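Local structure of CymD (Pseudomonas putida, 6Z34) at residues A[131-136]-A[163-168]; A[296-301]-A[339-344]. The protein forms a FadL-family channel in the outer membrane that takes up monoaromatic hydrocarbons, probably by lateral diffusion. All coordinates share one frame; numbering follows the deposited sequence.

Contact 1 of 2, residues A[131-136]-A[163-168]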
loop_
_atom_site.group_PDB
_atom_site.type_symbol
_atom_site.label_atom_id
_atom_site.label_comp_id
_atom_site.label_asym_id
_atom_site.label_seq_id
_atom_site.Cartn_x
_atom_site.Cartn_y
_atom_site.Cartn_z
ATOM N N TYR A 131 -7.155 16.223 -4.541
ATOM C CA TYR A 131 -7.167 14.785 -4.362
ATOM C C TYR A 131 -5.904 14.183 -4.942
ATOM O O TYR A 131 -5.215 14.780 -5.770
ATOM C CB TYR A 131 -8.385 14.139 -5.019
ATOM C CG TYR A 131 -8.300 14.143 -6.526
ATOM C CD1 TYR A 131 -8.594 15.293 -7.260
ATOM C CD2 TYR A 131 -7.910 13.008 -7.220
ATOM C CE1 TYR A 131 -8.512 15.298 -8.637
ATOM C CE2 TYR A 131 -7.825 13.007 -8.594
ATOM C CZ TYR A 131 -8.124 14.150 -9.297
ATOM O OH TYR A 131 -8.033 14.134 -10.668
ATOM N N SER A 132 -5.618 12.973 -4.490
ATOM C CA SER A 132 -4.519 12.203 -5.044
ATOM C C SER A 132 -4.930 10.745 -5.010
ATOM O O SER A 132 -5.246 10.221 -3.939
ATOM C CB SER A 132 -3.244 12.429 -4.249
ATOM O OG SER A 132 -2.148 11.825 -4.901
ATOM N N ARG A 133 -4.961 10.108 -6.172
ATOM C CA ARG A 133 -5.146 8.669 -6.269
ATOM C C ARG A 133 -3.796 8.026 -6.535
ATOM O O ARG A 133 -3.097 8.409 -7.479
ATOM C CB ARG A 133 -6.136 8.300 -7.378
ATOM C CG ARG A 133 -6.376 6.787 -7.526
ATOM C CD ARG A 133 -7.002 6.443 -8.881
ATOM N NE ARG A 133 -7.236 5.005 -9.046
ATOM C CZ ARG A 133 -7.521 4.413 -10.208
ATOM N NH1 ARG A 133 -7.600 5.127 -11.327
ATOM N NH2 ARG A 133 -7.716 3.101 -10.258
ATOM N N LEU A 134 -3.448 7.041 -5.713
ATOM C CA LEU A 134 -2.163 6.366 -5.775
ATOM C C LEU A 134 -2.406 4.911 -6.151
ATOM O O LEU A 134 -3.143 4.193 -5.465
ATOM C CB LEU A 134 -1.436 6.470 -4.433
ATOM C CG LEU A 134 -0.210 5.596 -4.179
ATOM C CD1 LEU A 134 0.895 5.970 -5.150
ATOM C CD2 LEU A 134 0.249 5.752 -2.736
ATOM N N ILE A 135 -1.802 4.486 -7.244
ATOM C CA ILE A 135 -1.800 3.097 -7.661
ATOM C C ILE A 135 -0.382 2.585 -7.494
ATOM O O ILE A 135 0.555 3.177 -8.047
ATOM C CB ILE A 135 -2.265 2.951 -9.122
ATOM C CG1 ILE A 135 -3.692 3.473 -9.283
ATOM C CG2 ILE A 135 -2.147 1.495 -9.581
ATOM C CD1 ILE A 135 -4.079 3.729 -10.715
ATOM N N VAL A 136 -0.219 1.494 -6.740
ATOM C CA VAL A 136 1.073 0.828 -6.607
ATOM C C VAL A 136 0.903 -0.644 -6.966
ATOM O O VAL A 136 0.113 -1.363 -6.337
ATOM C CB VAL A 136 1.669 0.981 -5.197
ATOM C CG1 VAL A 136 3.024 0.240 -5.092
ATOM C CG2 VAL A 136 1.816 2.471 -4.834
ATOM N N SER A 163 1.725 4.783 -9.846
ATOM C CA SER A 163 0.951 5.684 -10.690
ATOM C C SER A 163 0.117 6.600 -9.804
ATOM O O SER A 163 -0.524 6.126 -8.860
ATOM C CB SER A 163 0.052 4.886 -11.637
ATOM O OG SER A 163 -0.493 5.689 -12.665
ATOM N N VAL A 164 0.124 7.905 -10.090
ATOM C CA VAL A 164 -0.696 8.854 -9.334
ATOM C C VAL A 164 -1.494 9.737 -10.287
ATOM O O VAL A 164 -0.944 10.283 -11.251
ATOM C CB VAL A 164 0.141 9.708 -8.356
ATOM C CG1 VAL A 164 1.140 10.531 -9.082
ATOM C CG2 VAL A 164 -0.752 10.605 -7.503
ATOM N N ASN A 165 -2.804 9.811 -10.049
ATOM C CA ASN A 165 -3.697 10.821 -10.596
ATOM C C ASN A 165 -3.933 11.859 -9.511
ATOM O O ASN A 165 -4.105 11.512 -8.340
ATOM C CB ASN A 165 -5.046 10.221 -11.029
ATOM C CG ASN A 165 -4.937 9.298 -12.227
ATOM O OD1 ASN A 165 -3.976 9.355 -12.994
ATOM N ND2 ASN A 165 -5.952 8.459 -12.414
ATOM N N LEU A 166 -3.924 13.132 -9.887
ATOM C CA LEU A 166 -4.044 14.160 -8.865
ATOM C C LEU A 166 -4.708 15.392 -9.436
ATOM O O LEU A 166 -4.692 15.635 -10.650
ATOM C CB LEU A 166 -2.684 14.529 -8.263
ATOM C CG LEU A 166 -1.619 15.228 -9.116
ATOM C CD1 LEU A 166 -1.761 16.751 -9.268
ATOM C CD2 LEU A 166 -0.279 14.875 -8.518
ATOM N N GLY A 167 -5.280 16.168 -8.517
ATOM C CA GLY A 167 -5.790 17.503 -8.756
ATOM C C GLY A 167 -5.405 18.377 -7.582
ATOM O O GLY A 167 -5.478 17.951 -6.426
ATOM N N LEU A 168 -4.983 19.603 -7.856
ATOM C CA LEU A 168 -4.446 20.448 -6.797
ATOM C C LEU A 168 -4.869 21.881 -7.077
ATOM O O LEU A 168 -4.467 22.460 -8.088
ATOM C CB LEU A 168 -2.928 20.315 -6.723
ATOM C CG LEU A 168 -2.281 21.344 -5.800
ATOM C CD1 LEU A 168 -2.611 21.028 -4.363
ATOM C CD2 LEU A 168 -0.780 21.387 -6.004
#
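Asn165 O takes two donors from the facing strand: the amide N of Arg133 at 2.7 Å, and a CA-H...O contact from Ser132 CA at 3.4 Å. The two strands run antiparallel as neighbouring staves of the FadL-type beta barrel, the arms of one hairpin, and six backbone hydrogen bonds stitch Tyr131, Arg133 and Ile135 to Gly167, Asn165 and Ser163. At one end Tyr131 folds over Gly167, a hydrogen-bonded pair of the kind known as aromatic rescue of glycine. CG sits between the backbone N and carbonyl carbon (chi1 72°), which lays the ring across the neighbouring strand, with Gly167 N 3.3 Å above the plane of one face and Leu166 C beside it. The phenol OH reaches on to Asp206 of the next strand, 198-229, which holds the ring at its far end. An alanine at Tyr131 would probably uncover the Gly167 backbone and leave Asp206 without its phenol mate. On the same face, Arg133 and Asn165 run alongside each other, their guanidinium and amide planes 62° apart. Arg133 NH1 and Asn165 ND2 stay 3.9 Å apart. The arginine instead forms a salt bridge through NH2 with Asp104 on strand 94-107, adding a side-chain link to the backbone pairing with that strand. Its guanidinium is further covered from within its own strand, where Ile135 CD1 packs 3.5 Å off the middle of the group. The reverse face is smaller and less polar: Val164 CG2 tucks in 3.2 Å from Ser132 OG and equally close to Arg133 O.

Contact 2 of 2, residues A[296-301]-A[339-344]; sequences VAFDYK and YSLGAQ
Tyr300 and Tyr339 make the tight part of this contact between two neighbouring antiparallel strands of the FadL-type barrel. The side chains project together, their rings oblique with planes at 44°, and Tyr300 CD1 comes to 3.3 Å from Tyr339 CE1. Tyr339 has CG anti to its carbonyl carbon (chi1 -55°), which leans the ring alongside both Tyr300 and Phe298. Phe298 marks the transition: its CZ meets the Tyr339 edge 4.0 Å from CD1, while its CD1 touches Leu341 only at CB. From there the packing thins along the surface, where Leu341 may face lipid and Val296 CG1 just reaches Ala343 CB at 4.0 Å. The face carrying Asp299 and Ser340 is buried instead. Asp299 OD2 accepts the backbone N-H groups of Gly20 and Ala21, while Ser340 OG bonds Gly17 O, so this face holds the N-terminal segment, which in FadL relatives plugs the barrel. Between the two faces run four backbone hydrogen bonds, pairing Ala297 with Gly342 and Asp299 with Ser340. The shortest joins Asp299 N to Ser340 O at 2.7 Å, and the same oxygen takes a CA-H...O contact from Phe298 CA at 3.1 Å.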
loop_
_atom_site.group_PDB
_atom_site.type_symbol
_atom_site.label_atom_id
_atom_site.label_comp_id
_atom_site.label_asym_id
_atom_site.label_seq_id
_atom_site.Cartn_x
_atom_site.Cartn_y
_atom_site.Cartn_z
ATOM N N VAL A 296 -3.320 -18.192 17.701
ATOM C CA VAL A 296 -3.405 -16.741 17.844
ATOM C C VAL A 296 -2.074 -16.133 17.428
ATOM O O VAL A 296 -1.006 -16.701 17.678
ATOM C CB VAL A 296 -3.793 -16.279 19.272
ATOM C CG1 VAL A 296 -5.011 -17.038 19.798
ATOM C CG2 VAL A 296 -2.623 -16.386 20.226
ATOM N N ALA A 297 -2.145 -14.988 16.755
ATOM C CA ALA A 297 -0.963 -14.284 16.292
ATOM C C ALA A 297 -1.043 -12.833 16.748
ATOM O O ALA A 297 -2.138 -12.288 16.937
ATOM C CB ALA A 297 -0.840 -14.366 14.773
ATOM N N PHE A 298 0.123 -12.215 16.941
ATOM C CA PHE A 298 0.194 -10.809 17.342
ATOM C C PHE A 298 1.439 -10.226 16.710
ATOM O O PHE A 298 2.504 -10.854 16.774
ATOM C CB PHE A 298 0.255 -10.628 18.862
ATOM C CG PHE A 298 0.603 -9.217 19.298
ATOM C CD1 PHE A 298 -0.388 -8.263 19.474
ATOM C CD2 PHE A 298 1.922 -8.850 19.540
ATOM C CE1 PHE A 298 -0.071 -6.966 19.874
ATOM C CE2 PHE A 298 2.244 -7.555 19.933
ATOM C CZ PHE A 298 1.245 -6.613 20.099
ATOM N N ASP A 299 1.308 -9.042 16.095
ATOM C CA ASP A 299 2.426 -8.400 15.412
ATOM C C ASP A 299 2.528 -6.941 15.817
ATOM O O ASP A 299 1.522 -6.268 16.078
ATOM C CB ASP A 299 2.306 -8.473 13.881
ATOM C CG ASP A 299 2.496 -9.889 13.335
ATOM O OD1 ASP A 299 2.526 -10.859 14.124
ATOM O OD2 ASP A 299 2.666 -10.027 12.108
ATOM N N TYR A 300 3.765 -6.459 15.855
ATOM C CA TYR A 300 4.051 -5.059 16.090
ATOM C C TYR A 300 4.827 -4.536 14.900
ATOM O O TYR A 300 5.778 -5.180 14.448
ATOM C CB TYR A 300 4.869 -4.835 17.352
ATOM C CG TYR A 300 5.466 -3.449 17.357
ATOM C CD1 TYR A 300 4.676 -2.342 17.631
ATOM C CD2 TYR A 300 6.809 -3.241 17.059
ATOM C CE1 TYR A 300 5.208 -1.072 17.637
ATOM C CE2 TYR A 300 7.350 -1.978 17.057
ATOM C CZ TYR A 300 6.542 -0.896 17.345
ATOM O OH TYR A 300 7.065 0.375 17.351
ATOM N N LYS A 301 4.449 -3.361 14.413
ATOM C CA LYS A 301 5.113 -2.834 13.235
ATOM C C LYS A 301 5.355 -1.337 13.369
ATOM O O LYS A 301 4.463 -0.578 13.758
ATOM C CB LYS A 301 4.303 -3.126 11.974
ATOM C CG LYS A 301 4.469 -2.048 10.965
ATOM C CD LYS A 301 3.932 -2.421 9.638
ATOM C CE LYS A 301 2.587 -1.833 9.468
ATOM N NZ LYS A 301 2.331 -1.818 8.017
ATOM N N TYR A 339 -0.220 -2.263 15.703
ATOM C CA TYR A 339 -0.363 -3.481 16.477
ATOM C C TYR A 339 -1.468 -4.302 15.846
ATOM O O TYR A 339 -2.564 -3.778 15.617
ATOM C CB TYR A 339 -0.700 -3.181 17.932
ATOM C CG TYR A 339 0.269 -2.257 18.617
ATOM C CD1 TYR A 339 1.403 -2.753 19.252
ATOM C CD2 TYR A 339 0.037 -0.884 18.657
ATOM C CE1 TYR A 339 2.288 -1.904 19.902
ATOM C CE2 TYR A 339 0.912 -0.027 19.302
ATOM C CZ TYR A 339 2.036 -0.543 19.919
ATOM O OH TYR A 339 2.908 0.306 20.550
ATOM N N SER A 340 -1.181 -5.581 15.584
ATOM C CA SER A 340 -2.115 -6.514 14.956
ATOM C C SER A 340 -2.315 -7.742 15.843
ATOM O O SER A 340 -1.342 -8.371 16.273
ATOM C CB SER A 340 -1.608 -6.969 13.574
ATOM O OG SER A 340 -1.545 -5.904 12.643
ATOM N N LEU A 341 -3.576 -8.119 16.050
ATOM C CA LEU A 341 -3.944 -9.240 16.903
ATOM C C LEU A 341 -5.093 -9.991 16.253
ATOM O O LEU A 341 -6.148 -9.396 16.009
ATOM C CB LEU A 341 -4.358 -8.746 18.301
ATOM C CG LEU A 341 -4.937 -9.736 19.322
ATOM C CD1 LEU A 341 -3.984 -10.917 19.606
ATOM C CD2 LEU A 341 -5.309 -9.007 20.635
ATOM N N GLY A 342 -4.903 -11.295 15.991
ATOM C CA GLY A 342 -5.970 -12.124 15.460
ATOM C C GLY A 342 -5.905 -13.568 15.925
ATOM O O GLY A 342 -4.925 -14.004 16.535
ATOM N N ALA A 343 -6.969 -14.319 15.607
ATOM C CA ALA A 343 -7.097 -15.727 15.975
ATOM C C ALA A 343 -7.762 -16.513 14.851
ATOM O O ALA A 343 -8.498 -15.958 14.032
ATOM C CB ALA A 343 -7.903 -15.910 17.262
ATOM N N GLN A 344 -7.523 -17.831 14.851
ATOM C CA GLN A 344 -8.012 -18.739 13.816
ATOM C C GLN A 344 -8.466 -20.052 14.451
ATOM O O GLN A 344 -7.709 -20.668 15.205
ATOM C CB GLN A 344 -6.915 -18.996 12.766
ATOM C CG GLN A 344 -7.187 -20.160 11.828
ATOM C CD GLN A 344 -6.155 -20.296 10.704
ATOM O OE1 GLN A 344 -6.118 -19.473 9.787
ATOM N NE2 GLN A 344 -5.336 -21.349 10.757
#

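How the contacts relate
After an N-terminal segment that later meets contact 2, the chain lays down strands 43-58, 80-91 and 94-107, then closes contact 1 across the turn of the hairpin 131-146 and 151-171. It next runs through barrel strands 198-229, 234-259 and 281-289 before contact 2 opens. That contact joins strand 294-303 to strand 336-347 after an excursion whose short strands 313-318 and 324-328 pair with each other, the first also meeting strand 265-273. The two contacts therefore stand in series, neither nested nor crossing. Their centres lie 31 Å apart on opposite sides of the chain's centre, and each joins a pair of neighbouring strands, at two separate places in the barrel wall.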